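Local coordinates for isatin hydrolase (Ralstonia solanacearum, PDB 5NMP), which probably hydrolyses the ring amide of isatin, opening it to isatinate, in a manganese-dependent reaction, at residues Asp114-Val119 with Arg151-Leu156; Ile199-Gly204 with Gly226-Lys231; Gln49-Glu54 with Asn69-Gly74. All blocks are in the same frame, centred on the assembly; numbering follows the deposited sequence.

Interaction 1: Asp114-Val119 with Arg151-Leu156; sequences DASAQV and RTDWSL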
loop_
_atom_site.group_PDB
_atom_site.type_symbol
_atom_site.label_atom_id
_atom_site.label_comp_id
_atom_site.label_asym_id
_atom_site.label_seq_id
_atom_site.Cartn_x
_atom_site.Cartn_y
_atom_site.Cartn_z
ATOM N N ASP A 114 -6.672 23.804 5.140
ATOM C CA ASP A 114 -8.090 23.823 4.784
ATOM C C ASP A 114 -8.477 25.058 3.978
ATOM O O ASP A 114 -8.471 26.179 4.493
ATOM C CB ASP A 114 -8.961 23.743 6.038
ATOM C CG ASP A 114 -10.447 23.734 5.715
ATOM O OD1 ASP A 114 -10.820 23.210 4.643
ATOM O OD2 ASP A 114 -11.241 24.253 6.529
ATOM N N ALA A 115 -8.832 24.840 2.716
ATOM C CA ALA A 115 -9.265 25.918 1.836
ATOM C C ALA A 115 -10.618 25.606 1.204
ATOM O O ALA A 115 -10.952 26.138 0.147
ATOM C CB ALA A 115 -8.226 26.167 0.757
ATOM N N SER A 116 -11.391 24.745 1.858
ATOM C CA SER A 116 -12.665 24.285 1.312
ATOM C C SER A 116 -13.674 25.421 1.107
ATOM O O SER A 116 -14.426 25.418 0.134
ATOM C CB SER A 116 -13.267 23.204 2.216
ATOM O OG SER A 116 -13.326 23.632 3.564
ATOM N N ALA A 117 -13.683 26.390 2.017
ATOM C CA ALA A 117 -14.600 27.521 1.908
ATOM C C ALA A 117 -14.257 28.407 0.710
ATOM O O ALA A 117 -15.145 28.964 0.066
ATOM C CB ALA A 117 -14.584 28.338 3.186
ATOM N N GLN A 118 -12.966 28.528 0.416
ATOM C CA GLN A 118 -12.500 29.364 -0.684
ATOM C C GLN A 118 -12.791 28.718 -2.032
ATOM O O GLN A 118 -13.214 29.389 -2.974
ATOM C CB GLN A 118 -10.997 29.642 -0.554
ATOM C CG GLN A 118 -10.623 30.621 0.555
ATOM C CD GLN A 118 -10.708 30.011 1.943
ATOM O OE1 GLN A 118 -10.855 28.797 2.098
ATOM N NE2 GLN A 118 -10.614 30.855 2.963
ATOM N N VAL A 119 -12.558 27.412 -2.113
ATOM C CA VAL A 119 -12.776 26.653 -3.339
ATOM C C VAL A 119 -14.269 26.534 -3.639
ATOM O O VAL A 119 -14.685 26.415 -4.794
ATOM C CB VAL A 119 -12.133 25.256 -3.235
ATOM C CG1 VAL A 119 -12.409 24.427 -4.479
ATOM C CG2 VAL A 119 -10.632 25.395 -3.009
ATOM N N ARG A 151 -6.492 20.469 1.586
ATOM C CA ARG A 151 -7.908 20.125 1.716
ATOM C C ARG A 151 -8.810 21.108 0.975
ATOM O O ARG A 151 -8.771 22.312 1.228
ATOM C CB ARG A 151 -8.329 20.073 3.183
ATOM C CG ARG A 151 -9.806 19.785 3.340
ATOM C CD ARG A 151 -10.305 19.996 4.750
ATOM N NE ARG A 151 -11.761 19.909 4.786
ATOM C CZ ARG A 151 -12.516 20.352 5.784
ATOM N NH1 ARG A 151 -11.955 20.918 6.846
ATOM N NH2 ARG A 151 -13.836 20.231 5.717
ATOM N N THR A 152 -9.636 20.583 0.074
ATOM C CA THR A 152 -10.511 21.410 -0.747
ATOM C C THR A 152 -11.948 20.895 -0.784
ATOM O O THR A 152 -12.813 21.517 -1.400
ATOM C CB THR A 152 -9.996 21.491 -2.191
ATOM O OG1 THR A 152 -9.866 20.165 -2.718
ATOM C CG2 THR A 152 -8.645 22.192 -2.246
ATOM N N ASP A 153 -12.190 19.759 -0.132
ATOM C CA ASP A 153 -13.482 19.060 -0.175
ATOM C C ASP A 153 -13.877 18.657 -1.597
ATOM O O ASP A 153 -15.041 18.370 -1.871
ATOM C CB ASP A 153 -14.592 19.915 0.452
ATOM C CG ASP A 153 -14.657 19.774 1.963
ATOM O OD1 ASP A 153 -13.721 19.190 2.552
ATOM O OD2 ASP A 153 -15.643 20.253 2.564
ATOM N N TRP A 154 -12.896 18.617 -2.493
ATOM C CA TRP A 154 -13.130 18.254 -3.886
ATOM C C TRP A 154 -13.527 16.786 -4.030
ATOM O O TRP A 154 -14.175 16.401 -5.004
ATOM C CB TRP A 154 -11.881 18.540 -4.721
ATOM C CG TRP A 154 -12.143 18.633 -6.187
ATOM C CD1 TRP A 154 -12.095 17.616 -7.096
ATOM C CD2 TRP A 154 -12.492 19.811 -6.920
ATOM N NE1 TRP A 154 -12.395 18.090 -8.352
ATOM C CE2 TRP A 154 -12.641 19.436 -8.270
ATOM C CE3 TRP A 154 -12.691 21.149 -6.565
ATOM C CZ2 TRP A 154 -12.982 20.351 -9.268
ATOM C CZ3 TRP A 154 -13.029 22.056 -7.556
ATOM C CH2 TRP A 154 -13.171 21.653 -8.891
ATOM N N SER A 155 -13.137 15.975 -3.053
ATOM C CA SER A 155 -13.423 14.543 -3.065
ATOM C C SER A 155 -14.920 14.233 -3.055
ATOM O O SER A 155 -15.330 13.121 -3.386
ATOM C CB SER A 155 -12.752 13.864 -1.869
ATOM O OG SER A 155 -13.163 14.464 -0.651
ATOM N N LEU A 156 -15.733 15.215 -2.675
ATOM C CA LEU A 156 -17.178 15.024 -2.629
ATOM C C LEU A 156 -17.795 15.007 -4.029
ATOM O O LEU A 156 -18.972 14.684 -4.196
ATOM C CB LEU A 156 -17.832 16.119 -1.782
ATOM C CG LEU A 156 -17.405 16.202 -0.312
ATOM C CD1 LEU A 156 -18.107 17.363 0.385
ATOM C CD2 LEU A 156 -17.679 14.888 0.408
HETATM O O HOH W 1 -15.319 23.064 -1.619
#
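D114 and R151 both hold CG anti to the backbone N, with chi1 of -179° and 177°. Their side chains lie side by side and point the same way, R151 extended from CG to NE. The carboxylate and guanidinium planes are only 9° apart. D114 OD1 sits over a guanidinium face, 3.4 Å from R151 NH1. This salt bridge rests on charge alone, because no N-H points at the oxygen. The N-H of R151 NE goes instead to D153 OD1 at 3.1 Å, close to the guanidinium plane. One arginine therefore serves two acids. S116 OG stands over the guanidinium centre, on the face that D114 OD1 also meets. S116 OG donates to the syn lone pair of D114 OD1 at 2.8 Å. S116 N reaches the same oxygen from above the carboxylate plane, which makes an Asx turn.

Strands 107-114 and 147-151 are parallel neighbours in the large mixed sheet, and the contact lies where both end. A115 N donates to R151 O at 2.9 Å. A115 is also the N-cap of helix 116-119. A water links S116 O to T152 O.

Deeper in, V119 spreads its two methyls. V119 CG2 touches T152 CG2 at 3.8 Å. V119 CG1 meets the W154 ring edge in plane, 3.9 Å from W154 CE3. W154 NE1 bonds to F164 O, and E197 OE1 takes the backbone N-H groups of T152 and D153.

Interaction 2: Ile199-Gly204 with Gly226-Lys231; sequences INTDAG and GLQCLK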
loop_
_atom_site.group_PDB
_atom_site.type_symbol
_atom_site.label_atom_id
_atom_site.label_comp_id
_atom_site.label_asym_id
_atom_site.label_seq_id
_atom_site.Cartn_x
_atom_site.Cartn_y
_atom_site.Cartn_z
ATOM N N ILE A 199 -7.560 15.343 -9.293
ATOM C CA ILE A 199 -6.841 14.423 -10.167
ATOM C C ILE A 199 -5.505 15.034 -10.605
ATOM O O ILE A 199 -4.758 14.440 -11.380
ATOM C CB ILE A 199 -7.695 14.058 -11.409
ATOM C CG1 ILE A 199 -7.195 12.777 -12.086
ATOM C CG2 ILE A 199 -7.709 15.210 -12.400
ATOM C CD1 ILE A 199 -7.189 11.566 -11.198
ATOM N N ASN A 200 -5.203 16.225 -10.099
ATOM C CA ASN A 200 -3.958 16.910 -10.438
ATOM C C ASN A 200 -3.437 17.715 -9.246
ATOM O O ASN A 200 -4.207 18.413 -8.589
ATOM C CB ASN A 200 -4.174 17.820 -11.653
ATOM C CG ASN A 200 -2.871 18.296 -12.281
ATOM O OD1 ASN A 200 -1.801 18.213 -11.675
ATOM N ND2 ASN A 200 -2.961 18.814 -13.503
ATOM N N THR A 201 -2.141 17.617 -8.955
ATOM C CA THR A 201 -1.565 18.397 -7.857
ATOM C C THR A 201 -1.482 19.863 -8.241
ATOM O O THR A 201 -1.487 20.740 -7.380
ATOM C CB THR A 201 -0.157 17.914 -7.454
ATOM O OG1 THR A 201 0.705 17.940 -8.598
ATOM C CG2 THR A 201 -0.211 16.508 -6.879
ATOM N N ASP A 202 -1.402 20.120 -9.541
ATOM C CA ASP A 202 -1.368 21.482 -10.052
ATOM C C ASP A 202 -2.760 22.005 -10.343
ATOM O O ASP A 202 -3.691 21.230 -10.560
ATOM C CB ASP A 202 -0.522 21.558 -11.320
ATOM C CG ASP A 202 0.954 21.624 -11.026
ATOM O OD1 ASP A 202 1.423 22.712 -10.633
ATOM O OD2 ASP A 202 1.644 20.596 -11.189
ATOM N N ALA A 203 -2.897 23.327 -10.344
ATOM C CA ALA A 203 -4.128 23.960 -10.790
ATOM C C ALA A 203 -4.317 23.656 -12.267
ATOM O O ALA A 203 -3.363 23.700 -13.040
ATOM C CB ALA A 203 -4.088 25.455 -10.544
ATOM N N GLY A 204 -5.549 23.332 -12.650
ATOM C CA GLY A 204 -5.848 22.931 -14.013
ATOM C C GLY A 204 -5.401 23.933 -15.059
ATOM O O GLY A 204 -4.935 23.555 -16.132
ATOM N N GLY A 226 4.234 13.339 -4.751
ATOM C CA GLY A 226 2.869 13.834 -4.798
ATOM C C GLY A 226 1.816 12.788 -4.471
ATOM O O GLY A 226 2.024 11.590 -4.680
ATOM N N LEU A 227 0.683 13.245 -3.944
ATOM C CA LEU A 227 -0.465 12.384 -3.686
ATOM C C LEU A 227 -1.712 12.983 -4.321
ATOM O O LEU A 227 -1.915 14.197 -4.281
ATOM C CB LEU A 227 -0.676 12.184 -2.185
ATOM C CG LEU A 227 0.302 11.241 -1.482
ATOM C CD1 LEU A 227 0.078 11.253 0.019
ATOM C CD2 LEU A 227 0.171 9.828 -2.033
ATOM N N GLN A 228 -2.545 12.134 -4.914
ATOM C CA GLN A 228 -3.733 12.607 -5.614
ATOM C C GLN A 228 -4.979 11.811 -5.241
ATOM O O GLN A 228 -4.888 10.655 -4.824
ATOM C CB GLN A 228 -3.503 12.557 -7.126
ATOM C CG GLN A 228 -2.335 13.424 -7.585
ATOM C CD GLN A 228 -2.102 13.368 -9.080
ATOM O OE1 GLN A 228 -2.961 12.920 -9.839
ATOM N NE2 GLN A 228 -0.932 13.824 -9.512
ATOM N N CYS A 229 -6.139 12.453 -5.388
ATOM C CA CYS A 229 -7.439 11.840 -5.122
ATOM C C CYS A 229 -7.574 11.350 -3.685
ATOM O O CYS A 229 -8.053 10.243 -3.435
ATOM C CB CYS A 229 -7.697 10.687 -6.093
ATOM S SG CYS A 229 -7.881 11.214 -7.807
ATOM N N LEU A 230 -7.155 12.187 -2.744
ATOM C CA LEU A 230 -7.314 11.885 -1.330
ATOM C C LEU A 230 -8.713 12.260 -0.857
ATOM O O LEU A 230 -9.356 13.139 -1.432
ATOM C CB LEU A 230 -6.266 12.627 -0.498
ATOM C CG LEU A 230 -4.793 12.271 -0.710
ATOM C CD1 LEU A 230 -3.914 13.203 0.099
ATOM C CD2 LEU A 230 -4.517 10.822 -0.335
ATOM N N LYS A 231 -9.181 11.590 0.191
ATOM C CA LYS A 231 -10.457 11.928 0.805
ATOM C C LYS A 231 -10.343 11.896 2.324
ATOM O O LYS A 231 -9.314 11.489 2.865
ATOM C CB LYS A 231 -11.556 10.974 0.335
ATOM C CG LYS A 231 -11.295 9.521 0.686
ATOM C CD LYS A 231 -12.459 8.637 0.279
ATOM C CE LYS A 231 -13.693 8.920 1.119
ATOM N NZ LYS A 231 -14.796 7.969 0.800
#
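T201 and Q228 make one of two apolar touches between the loop 199-204 and the end of strand 225-228. T201 CG2 lies 3.8 Å from Q228 CG, and the two side chains cross at about a right angle. Q228 has CG anti to its carbonyl carbon, chi1 -60°, and the chain is extended beyond CG. The second touch is I199 CD1 against C229 SG, at 3.5 Å. The I199 and C229 side chains also pack on F164 of helix 161-165.

One approach is polar. Q228 OE1 is modelled 2.8 Å from I199 O. Both are acceptors, so this is not a hydrogen bond, and the closeness is doubtful evidence at this resolution.

Hydrogen bonds lie within the loop or run to neighbours, not between the segments. N200 OD1 accepts from D202 N at 2.9 Å, which closes an Asx turn. The D202 carboxylate then bonds to H216 ND1 and C215 N of helix 214-221. On the other segment, the backbone of Q228 pairs with H80 and that of C229 with T198.

H76, H80 and D82 bind manganese beside this contact. Q228 is a ligand in a structure of this protein, but is not bound in this chain. Its side chain is about 3 Å from the ion at the nearest atoms, and a succinic acid molecule, probably from the crystallisation liquor, is equally near.

Across the segments the one clear support of Q228 is apolar, from T201 CG2. Two facing acceptors do not attract, so this contact does not fix the turn of the Q228 amide.

Interaction 3: Gln49-Glu54 with Asn69-Gly74; sequences QPFKIE and NNFSCG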
loop_
_atom_site.group_PDB
_atom_site.type_symbol
_atom_site.label_atom_id
_atom_site.label_comp_id
_atom_site.label_asym_id
_atom_site.label_seq_id
_atom_site.Cartn_x
_atom_site.Cartn_y
_atom_site.Cartn_z
ATOM N N GLN A 49 -5.295 4.202 -19.170
ATOM C CA GLN A 49 -6.452 3.318 -19.154
ATOM C C GLN A 49 -7.305 3.582 -17.925
ATOM O O GLN A 49 -6.778 3.895 -16.858
ATOM C CB GLN A 49 -6.021 1.852 -19.177
ATOM C CG GLN A 49 -5.708 1.310 -20.557
ATOM C CD GLN A 49 -5.315 -0.156 -20.530
ATOM O OE1 GLN A 49 -5.021 -0.713 -19.471
ATOM N NE2 GLN A 49 -5.311 -0.790 -21.699
ATOM N N PRO A 50 -8.631 3.467 -18.074
ATOM C CA PRO A 50 -9.527 3.493 -16.915
ATOM C C PRO A 50 -9.397 2.199 -16.114
ATOM O O PRO A 50 -8.769 1.253 -16.590
ATOM C CB PRO A 50 -10.914 3.625 -17.546
ATOM C CG PRO A 50 -10.763 3.020 -18.898
ATOM C CD PRO A 50 -9.370 3.349 -19.343
ATOM N N PHE A 51 -9.972 2.157 -14.918
ATOM C CA PHE A 51 -9.917 0.950 -14.104
ATOM C C PHE A 51 -10.914 -0.088 -14.611
ATOM O O PHE A 51 -12.116 0.168 -14.659
ATOM C CB PHE A 51 -10.190 1.280 -12.635
ATOM C CG PHE A 51 -10.042 0.103 -11.710
ATOM C CD1 PHE A 51 -11.147 -0.638 -11.321
ATOM C CD2 PHE A 51 -8.793 -0.266 -11.235
ATOM C CE1 PHE A 51 -11.007 -1.724 -10.473
ATOM C CE2 PHE A 51 -8.647 -1.352 -10.386
ATOM C CZ PHE A 51 -9.754 -2.080 -10.006
ATOM N N LYS A 52 -10.411 -1.257 -14.999
ATOM C CA LYS A 52 -11.271 -2.356 -15.432
ATOM C C LYS A 52 -11.048 -3.586 -14.564
ATOM O O LYS A 52 -9.911 -3.925 -14.234
ATOM C CB LYS A 52 -11.020 -2.712 -16.900
ATOM C CG LYS A 52 -11.331 -1.605 -17.894
ATOM C CD LYS A 52 -11.357 -2.149 -19.315
ATOM C CE LYS A 52 -11.457 -1.036 -20.347
ATOM N NZ LYS A 52 -10.190 -0.257 -20.459
ATOM N N ILE A 53 -12.133 -4.257 -14.197
ATOM C CA ILE A 53 -12.031 -5.444 -13.361
ATOM C C ILE A 53 -12.907 -6.571 -13.905
ATOM O O ILE A 53 -14.061 -6.359 -14.279
ATOM C CB ILE A 53 -12.404 -5.126 -11.891
ATOM C CG1 ILE A 53 -12.112 -6.321 -10.983
ATOM C CG2 ILE A 53 -13.856 -4.669 -11.767
ATOM C CD1 ILE A 53 -12.257 -6.009 -9.510
ATOM N N GLU A 54 -12.337 -7.769 -13.976
ATOM C CA GLU A 54 -13.061 -8.926 -14.482
ATOM C C GLU A 54 -12.933 -10.113 -13.531
ATOM O O GLU A 54 -11.839 -10.469 -13.089
ATOM C CB GLU A 54 -12.564 -9.303 -15.878
ATOM C CG GLU A 54 -11.056 -9.387 -16.000
ATOM C CD GLU A 54 -10.609 -9.737 -17.405
ATOM O OE1 GLU A 54 -11.460 -10.184 -18.203
ATOM O OE2 GLU A 54 -9.410 -9.559 -17.713
ATOM N N ASN A 69 -10.363 -11.775 -8.670
ATOM C CA ASN A 69 -10.478 -10.988 -9.898
ATOM C C ASN A 69 -9.143 -10.730 -10.589
ATOM O O ASN A 69 -8.081 -10.833 -9.974
ATOM C CB ASN A 69 -11.139 -9.633 -9.605
ATOM C CG ASN A 69 -12.478 -9.768 -8.901
ATOM O OD1 ASN A 69 -13.516 -9.928 -9.542
ATOM N ND2 ASN A 69 -12.461 -9.683 -7.577
ATOM N N ASN A 70 -9.214 -10.396 -11.875
ATOM C CA ASN A 70 -8.116 -9.737 -12.579
ATOM C C ASN A 70 -8.473 -8.266 -12.758
ATOM O O ASN A 70 -9.651 -7.932 -12.882
ATOM C CB ASN A 70 -7.856 -10.380 -13.941
ATOM C CG ASN A 70 -7.210 -11.741 -13.836
ATOM O OD1 ASN A 70 -6.367 -11.978 -12.971
ATOM N ND2 ASN A 70 -7.596 -12.646 -14.725
ATOM N N PHE A 71 -7.478 -7.384 -12.771
ATOM C CA PHE A 71 -7.762 -5.974 -13.027
ATOM C C PHE A 71 -6.691 -5.295 -13.871
ATOM O O PHE A 71 -5.570 -5.788 -14.006
ATOM C CB PHE A 71 -7.952 -5.207 -11.709
ATOM C CG PHE A 71 -6.693 -5.045 -10.896
ATOM C CD1 PHE A 71 -5.958 -3.869 -10.959
ATOM C CD2 PHE A 71 -6.260 -6.055 -10.050
ATOM C CE1 PHE A 71 -4.807 -3.710 -10.205
ATOM C CE2 PHE A 71 -5.110 -5.903 -9.292
ATOM C CZ PHE A 71 -4.382 -4.728 -9.371
ATOM N N SER A 72 -7.063 -4.161 -14.450
ATOM C CA SER A 72 -6.144 -3.359 -15.239
ATOM C C SER A 72 -6.426 -1.881 -15.014
ATOM O O SER A 72 -7.577 -1.477 -14.849
ATOM C CB SER A 72 -6.254 -3.706 -16.724
ATOM O OG SER A 72 -7.582 -3.560 -17.190
ATOM N N CYS A 73 -5.364 -1.084 -14.993
ATOM C CA CYS A 73 -5.477 0.359 -14.833
ATOM C C CYS A 73 -4.141 1.016 -15.155
ATOM O O CYS A 73 -3.275 0.403 -15.782
ATOM C CB CYS A 73 -5.925 0.721 -13.415
ATOM S SG CYS A 73 -4.796 0.197 -12.107
ATOM N N GLY A 74 -3.977 2.262 -14.730
ATOM C CA GLY A 74 -2.728 2.967 -14.933
ATOM C C GLY A 74 -2.029 3.209 -13.616
ATOM O O GLY A 74 -2.638 3.089 -12.553
#
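F51 and F71 meet on the closely packed face of this strand pair. F51 CG is anti to the backbone N, chi1 -175°, and its CE2 comes within 3.7 Å of F71 CD1. The ring planes are 27° apart but offset, so the rings barely overlap. F51 CD2 also touches C73 CB at 3.7 Å, and C73 SG lies at the edge of the F51 ring. Beside them I53 CG1 rests on N69 CB, again at 3.7 Å. L32 and P34 of a loop pack on F51, and P34 also packs on I53.

Four backbone hydrogen bonds join the strands. K52 N donates to S72 O at 2.8 Å, and S72 N returns a bond to K52 O. E54 and N70 exchange the same pair, with E54 N to N70 O at 2.9 Å. I53 and F71 form the non-hydrogen-bonded pair between them. There F71 CA makes a CA-H...O contact with K52 O.

On the other face the solvent side is that of K52 and E54, which are exposed. N70 and S72 on that face meet the second subunit. K52 touches S72 OG through CB at 3.6 Å, but its end leads away. E54 CG lies 3.9 Å from N70 CB. N70 OD1 accepts from the backbone N of Q49 of the second subunit.

The two strands are the arms of a beta hairpin, 52-60 and 66-74. Residues 70-74 pair antiparallel with a strand of the second subunit, so the hairpin sheet continues across the dimer interface.

How the interactions relate
Along the chain, interaction 3 comes first, then interaction 1, then interaction 2. Interactions 1 and 2 lie by the large mixed sheet, where strands 107-114, 147-151 and 225-228 end and the loop after strand 193-195 passes. Their centres are about 12 Å apart, and they touch where S155 CB lies 3.5 Å from L230 O. Interaction 3 lies in the separate hairpin, its centre about 21 Å from that of interaction 2 and about 29 Å from that of interaction 1. Residue ranges 69-74 and 226-231 approach one metal site: H76 follows the hairpin, and Q228 sits beside the manganese. The enzyme thus has a central sheet near its metal and an outlying hairpin that joins the subunits.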